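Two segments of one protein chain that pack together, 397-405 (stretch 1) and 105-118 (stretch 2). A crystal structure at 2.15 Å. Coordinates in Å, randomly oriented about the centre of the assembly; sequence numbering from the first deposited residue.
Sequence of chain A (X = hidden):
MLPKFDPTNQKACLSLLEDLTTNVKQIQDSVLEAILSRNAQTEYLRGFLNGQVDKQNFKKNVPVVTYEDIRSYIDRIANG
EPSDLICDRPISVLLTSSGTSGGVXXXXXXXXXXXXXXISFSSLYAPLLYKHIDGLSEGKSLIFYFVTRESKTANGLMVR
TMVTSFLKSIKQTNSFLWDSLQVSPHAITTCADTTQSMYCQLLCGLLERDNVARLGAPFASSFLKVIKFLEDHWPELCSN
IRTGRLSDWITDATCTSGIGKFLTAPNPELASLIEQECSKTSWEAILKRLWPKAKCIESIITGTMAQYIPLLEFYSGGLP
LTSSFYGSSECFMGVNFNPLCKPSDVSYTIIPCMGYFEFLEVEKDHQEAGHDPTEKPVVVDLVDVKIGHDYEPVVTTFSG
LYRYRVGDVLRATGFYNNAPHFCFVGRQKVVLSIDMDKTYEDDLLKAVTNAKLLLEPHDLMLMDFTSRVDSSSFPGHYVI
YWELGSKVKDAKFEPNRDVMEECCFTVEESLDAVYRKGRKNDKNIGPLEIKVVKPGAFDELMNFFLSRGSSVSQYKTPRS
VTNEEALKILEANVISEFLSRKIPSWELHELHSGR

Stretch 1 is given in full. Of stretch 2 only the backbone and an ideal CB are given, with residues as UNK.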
# COMPACT_ATOMS: atom_id res chain seq x y z
N THR A 397 20.75 3.21 -4.56
CA THR A 397 20.71 1.87 -4.03
C THR A 397 21.76 0.89 -4.42
O THR A 397 22.61 1.17 -5.17
CB THR A 397 19.36 1.21 -4.38
OG1 THR A 397 19.40 0.75 -5.71
CG2 THR A 397 18.26 2.16 -4.32
N PHE A 398 21.63 -0.28 -3.85
CA PHE A 398 22.49 -1.40 -4.08
C PHE A 398 22.02 -2.31 -5.20
O PHE A 398 22.62 -3.29 -5.44
CB PHE A 398 22.65 -2.23 -2.83
CG PHE A 398 23.48 -1.59 -1.76
CD1 PHE A 398 24.83 -1.59 -1.83
CD2 PHE A 398 22.90 -1.02 -0.68
CE1 PHE A 398 25.59 -1.05 -0.86
CE2 PHE A 398 23.66 -0.44 0.30
CZ PHE A 398 25.01 -0.45 0.20
N SER A 399 20.91 -2.00 -5.85
CA SER A 399 20.40 -2.76 -6.99
C SER A 399 20.32 -1.89 -8.25
O SER A 399 19.39 -2.04 -9.04
CB SER A 399 19.03 -3.36 -6.66
OG SER A 399 19.18 -4.45 -5.76
N GLY A 400 21.27 -0.97 -8.44
CA GLY A 400 21.43 -0.30 -9.71
C GLY A 400 20.59 0.95 -9.95
O GLY A 400 20.44 1.35 -11.10
N LEU A 401 20.07 1.58 -8.90
CA LEU A 401 19.43 2.89 -9.03
C LEU A 401 20.30 3.96 -8.37
O LEU A 401 20.84 3.75 -7.28
CB LEU A 401 18.04 2.89 -8.41
CG LEU A 401 17.11 1.84 -9.02
CD1 LEU A 401 15.77 1.86 -8.31
CD2 LEU A 401 16.93 2.08 -10.52
N TYR A 402 20.42 5.11 -9.03
CA TYR A 402 21.29 6.20 -8.59
C TYR A 402 20.50 7.49 -8.66
O TYR A 402 20.04 7.88 -9.74
CB TYR A 402 22.54 6.26 -9.47
CG TYR A 402 23.26 4.93 -9.50
CD1 TYR A 402 24.17 4.60 -8.50
CD2 TYR A 402 23.01 4.00 -10.50
CE1 TYR A 402 24.82 3.38 -8.51
CE2 TYR A 402 23.66 2.78 -10.53
CZ TYR A 402 24.57 2.48 -9.52
OH TYR A 402 25.22 1.28 -9.50
N ARG A 403 20.31 8.13 -7.51
CA ARG A 403 19.58 9.40 -7.40
C ARG A 403 18.25 9.33 -8.12
O ARG A 403 17.94 10.12 -9.03
CB ARG A 403 20.41 10.58 -7.92
CG ARG A 403 21.84 10.55 -7.43
CD ARG A 403 22.54 11.86 -7.70
NE ARG A 403 22.18 12.88 -6.73
CZ ARG A 403 22.40 14.18 -6.91
NH1 ARG A 403 22.98 14.61 -8.02
NH2 ARG A 403 22.05 15.04 -5.97
N TYR A 404 17.44 8.37 -7.69
CA TYR A 404 16.24 7.98 -8.40
C TYR A 404 15.03 8.51 -7.64
O TYR A 404 14.92 8.33 -6.42
CB TYR A 404 16.21 6.45 -8.54
CG TYR A 404 14.90 5.85 -9.01
CD1 TYR A 404 13.86 5.60 -8.11
CD2 TYR A 404 14.73 5.47 -10.35
CE1 TYR A 404 12.67 5.01 -8.53
CE2 TYR A 404 13.53 4.89 -10.78
CZ TYR A 404 12.51 4.66 -9.86
OH TYR A 404 11.32 4.07 -10.27
N ARG A 405 14.14 9.15 -8.36
CA ARG A 405 12.98 9.79 -7.75
C ARG A 405 11.90 8.75 -7.51
O ARG A 405 11.46 8.06 -8.44
CB ARG A 405 12.48 10.92 -8.64
CG ARG A 405 13.36 12.15 -8.55
CD ARG A 405 12.99 13.16 -9.63
NE ARG A 405 11.67 13.72 -9.38
CZ ARG A 405 11.01 14.48 -10.25
NH1 ARG A 405 11.57 14.77 -11.42
NH2 ARG A 405 9.81 14.94 -9.94
N UNK A 105 3.08 -1.54 -15.13
CA UNK A 105 3.88 -1.58 -13.91
C UNK A 105 5.35 -1.38 -14.21
O UNK A 105 5.86 -1.78 -15.25
CB UNK A 105 3.67 -2.91 -13.18
N UNK A 106 6.03 -0.68 -13.31
CA UNK A 106 7.48 -0.57 -13.42
C UNK A 106 8.11 -1.91 -13.08
O UNK A 106 7.62 -2.65 -12.23
CB UNK A 106 8.02 0.53 -12.51
N UNK A 107 9.19 -2.22 -13.77
CA UNK A 107 10.01 -3.40 -13.50
C UNK A 107 11.30 -2.92 -12.84
O UNK A 107 12.05 -2.14 -13.43
CB UNK A 107 10.30 -4.19 -14.78
N UNK A 108 11.53 -3.35 -11.60
CA UNK A 108 12.62 -2.82 -10.79
C UNK A 108 13.62 -3.93 -10.49
O UNK A 108 13.26 -4.96 -9.90
CB UNK A 108 12.09 -2.21 -9.49
N UNK A 109 14.89 -3.78 -10.86
CA UNK A 109 15.90 -4.80 -10.53
C UNK A 109 16.05 -4.97 -9.02
O UNK A 109 15.96 -4.01 -8.26
CB UNK A 109 17.25 -4.43 -11.15
N UNK A 110 16.31 -6.22 -8.61
CA UNK A 110 16.63 -6.57 -7.23
C UNK A 110 17.79 -7.55 -7.24
O UNK A 110 17.73 -8.58 -7.91
CB UNK A 110 15.42 -7.16 -6.51
N UNK A 111 18.85 -7.23 -6.51
CA UNK A 111 19.93 -8.19 -6.28
C UNK A 111 19.65 -9.03 -5.03
O UNK A 111 18.87 -8.65 -4.15
CB UNK A 111 21.27 -7.46 -6.14
N UNK A 112 20.29 -10.20 -4.99
CA UNK A 112 20.11 -11.13 -3.87
C UNK A 112 20.57 -10.52 -2.55
O UNK A 112 19.92 -10.69 -1.51
CB UNK A 112 20.87 -12.43 -4.13
N UNK A 113 21.69 -9.79 -2.58
CA UNK A 113 22.20 -9.13 -1.39
C UNK A 113 21.21 -8.08 -0.89
O UNK A 113 20.92 -8.00 0.31
CB UNK A 113 23.56 -8.49 -1.68
N UNK A 114 20.72 -7.23 -1.81
CA UNK A 114 19.70 -6.25 -1.45
C UNK A 114 18.51 -6.94 -0.80
O UNK A 114 18.05 -6.53 0.27
CB UNK A 114 19.25 -5.46 -2.68
N UNK A 115 18.04 -8.05 -1.39
CA UNK A 115 16.90 -8.76 -0.82
C UNK A 115 17.22 -9.30 0.57
O UNK A 115 16.40 -9.19 1.49
CB UNK A 115 16.47 -9.90 -1.74
N UNK A 116 18.39 -9.92 0.74
CA UNK A 116 18.71 -10.49 2.04
C UNK A 116 18.91 -9.39 3.08
O UNK A 116 18.49 -9.54 4.23
CB UNK A 116 19.96 -11.37 1.94
N UNK A 117 19.50 -8.26 2.68
CA UNK A 117 19.59 -7.12 3.59
C UNK A 117 18.21 -6.66 4.05
O UNK A 117 18.04 -6.28 5.22
CB UNK A 117 20.33 -5.96 2.92
N UNK A 118 17.22 -6.68 3.16
CA UNK A 118 15.88 -6.24 3.53
C UNK A 118 15.24 -7.22 4.50
O UNK A 118 14.52 -6.82 5.43
CB UNK A 118 15.00 -6.08 2.29

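Position 105 begins an extended segment beyond the reach of stretch 1, so nothing there restricts the choice; its phi of -58° admits proline, and Pro 105 is found. At 106 the CB points toward stretch 1 and lies 5.3 Å from Tyr 404 OH. A long polar side chain, such as glutamine, arginine or lysine, could reach that hydroxyl. The residue is Lys 106, whose extended chain brings NZ to 3.2 Å from Tyr 404 OH as a hydrogen-bond donor; NZ also donates to a water that in turn donates to Arg 405 O.

Position 107 is out of reach, so stretch 1 would allow almost any side chain; it is Leu 107. At 108 the CB points sideways, but Leu 401 and the Tyr 404 ring leave room for a branched or long aliphatic chain. Ile 108 fills it: CG2 approaches Leu 401 CD1 at 4.4 Å, and CD1 lies 4.0 Å from Tyr 404 OH.

The CB at 109 faces stretch 1, 3.8 Å from Ser 399 O, which favours a compact residue; phi of -62° suits proline among others. Pro 109 occupies the site, and a water donates to both Pro 109 O and Ser 399 O, joining the two backbones. At 110 the CB turns away, so stretch 1 leaves the choice of side chain open; Leu 110 is found.

Position 111 points toward stretch 1, its CB 3.7 Å from Ser 399 OG, and immediately precedes a helix. Serine, threonine, aspartate or asparagine could cap it. Thr 111 does so: OG1 accepts from the backbone N of 114 at 3.2 Å, the capping bond, and donates to Ser 399 OG at 3.1 Å. The same serine oxygen accepts from Thr 111 N at 2.9 Å.

Position 112 points away and 113 faces stretch 1 from a distance, so stretch 1 restricts neither, and many helix-compatible residues would do; they are Thr 112 and Glu 113. At 114 the CB sits only 3.2 Å from Ser 399 OG, close quarters where a short acceptor such as aspartate or asparagine is apt. Asp 114 receives the hydrogen bond from Ser 399 OG through OD2 at 2.9 Å, so the serine hydroxyl accepts twice and donates once.

Position 115 turns away and 116 is out of reach, so stretch 1 sets no demand on either; they are Leu 115 and Glu 116. Position 117 points toward the Phe 398 ring, where a long side chain could extend alongside; Gln 117 brings NE2 to 4.1 Å from Phe 398 CD2. At 118 the CB points sideways, and a long basic chain could return to 114. Arg 118 does, its NE forming a salt bridge with Asp 114 OD1 at 2.9 Å.

Stretch 2 (105-118) PKLIPLTTEDLEQR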
# COMPACT_ATOMS: atom_id res chain seq x y z
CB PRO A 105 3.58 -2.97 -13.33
CG PRO A 105 2.81 -3.71 -14.40
CD PRO A 105 2.12 -2.66 -15.18
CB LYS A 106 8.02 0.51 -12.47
CG LYS A 106 7.46 1.92 -12.62
CD LYS A 106 8.01 2.81 -11.48
CE LYS A 106 7.58 4.27 -11.63
NZ LYS A 106 8.35 5.17 -10.70
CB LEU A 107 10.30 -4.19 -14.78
CG LEU A 107 9.09 -4.74 -15.54
CD1 LEU A 107 9.55 -5.63 -16.69
CD2 LEU A 107 8.14 -5.53 -14.62
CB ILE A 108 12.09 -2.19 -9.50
CG1 ILE A 108 11.18 -0.99 -9.81
CG2 ILE A 108 13.25 -1.75 -8.61
CD1 ILE A 108 11.89 0.14 -10.52
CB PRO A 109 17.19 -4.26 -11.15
CG PRO A 109 16.72 -3.29 -12.21
CD PRO A 109 15.45 -2.69 -11.68
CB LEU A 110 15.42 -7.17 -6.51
CG LEU A 110 15.61 -7.57 -5.04
CD1 LEU A 110 15.89 -6.34 -4.18
CD2 LEU A 110 14.40 -8.33 -4.50
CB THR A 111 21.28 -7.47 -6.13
OG1 THR A 111 21.26 -6.64 -4.96
CG2 THR A 111 21.56 -6.60 -7.34
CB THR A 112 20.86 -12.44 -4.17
OG1 THR A 112 20.14 -13.19 -5.16
CG2 THR A 112 21.02 -13.29 -2.92
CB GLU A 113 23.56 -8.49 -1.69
CG GLU A 113 24.69 -9.49 -1.98
CD GLU A 113 24.70 -10.04 -3.42
OE1 GLU A 113 23.74 -9.81 -4.19
OE2 GLU A 113 25.69 -10.73 -3.77
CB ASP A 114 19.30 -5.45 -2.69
CG ASP A 114 18.38 -4.26 -2.39
OD1 ASP A 114 17.72 -4.25 -1.33
OD2 ASP A 114 18.28 -3.34 -3.23
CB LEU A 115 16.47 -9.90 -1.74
CG LEU A 115 15.37 -10.77 -1.14
CD1 LEU A 115 14.12 -9.93 -0.83
CD2 LEU A 115 15.01 -11.90 -2.07
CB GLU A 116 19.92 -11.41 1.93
CG GLU A 116 19.54 -12.89 1.89
CD GLU A 116 20.56 -13.76 1.17
OE1 GLU A 116 21.71 -13.30 0.99
OE2 GLU A 116 20.20 -14.90 0.80
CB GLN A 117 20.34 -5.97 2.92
CG GLN A 117 20.31 -4.71 3.76
CD GLN A 117 21.43 -3.76 3.42
OE1 GLN A 117 22.55 -3.90 3.90
NE2 GLN A 117 21.13 -2.77 2.58
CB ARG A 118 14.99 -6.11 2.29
CG ARG A 118 15.29 -4.91 1.41
CD ARG A 118 14.31 -4.84 0.26
NE ARG A 118 14.89 -4.10 -0.84
CZ ARG A 118 14.20 -3.57 -1.85
NH1 ARG A 118 12.88 -3.72 -1.92
NH2 ARG A 118 14.85 -2.92 -2.79
O HOH W 1 10.37 7.44 -10.89
O HOH W 2 16.64 -1.49 -8.83
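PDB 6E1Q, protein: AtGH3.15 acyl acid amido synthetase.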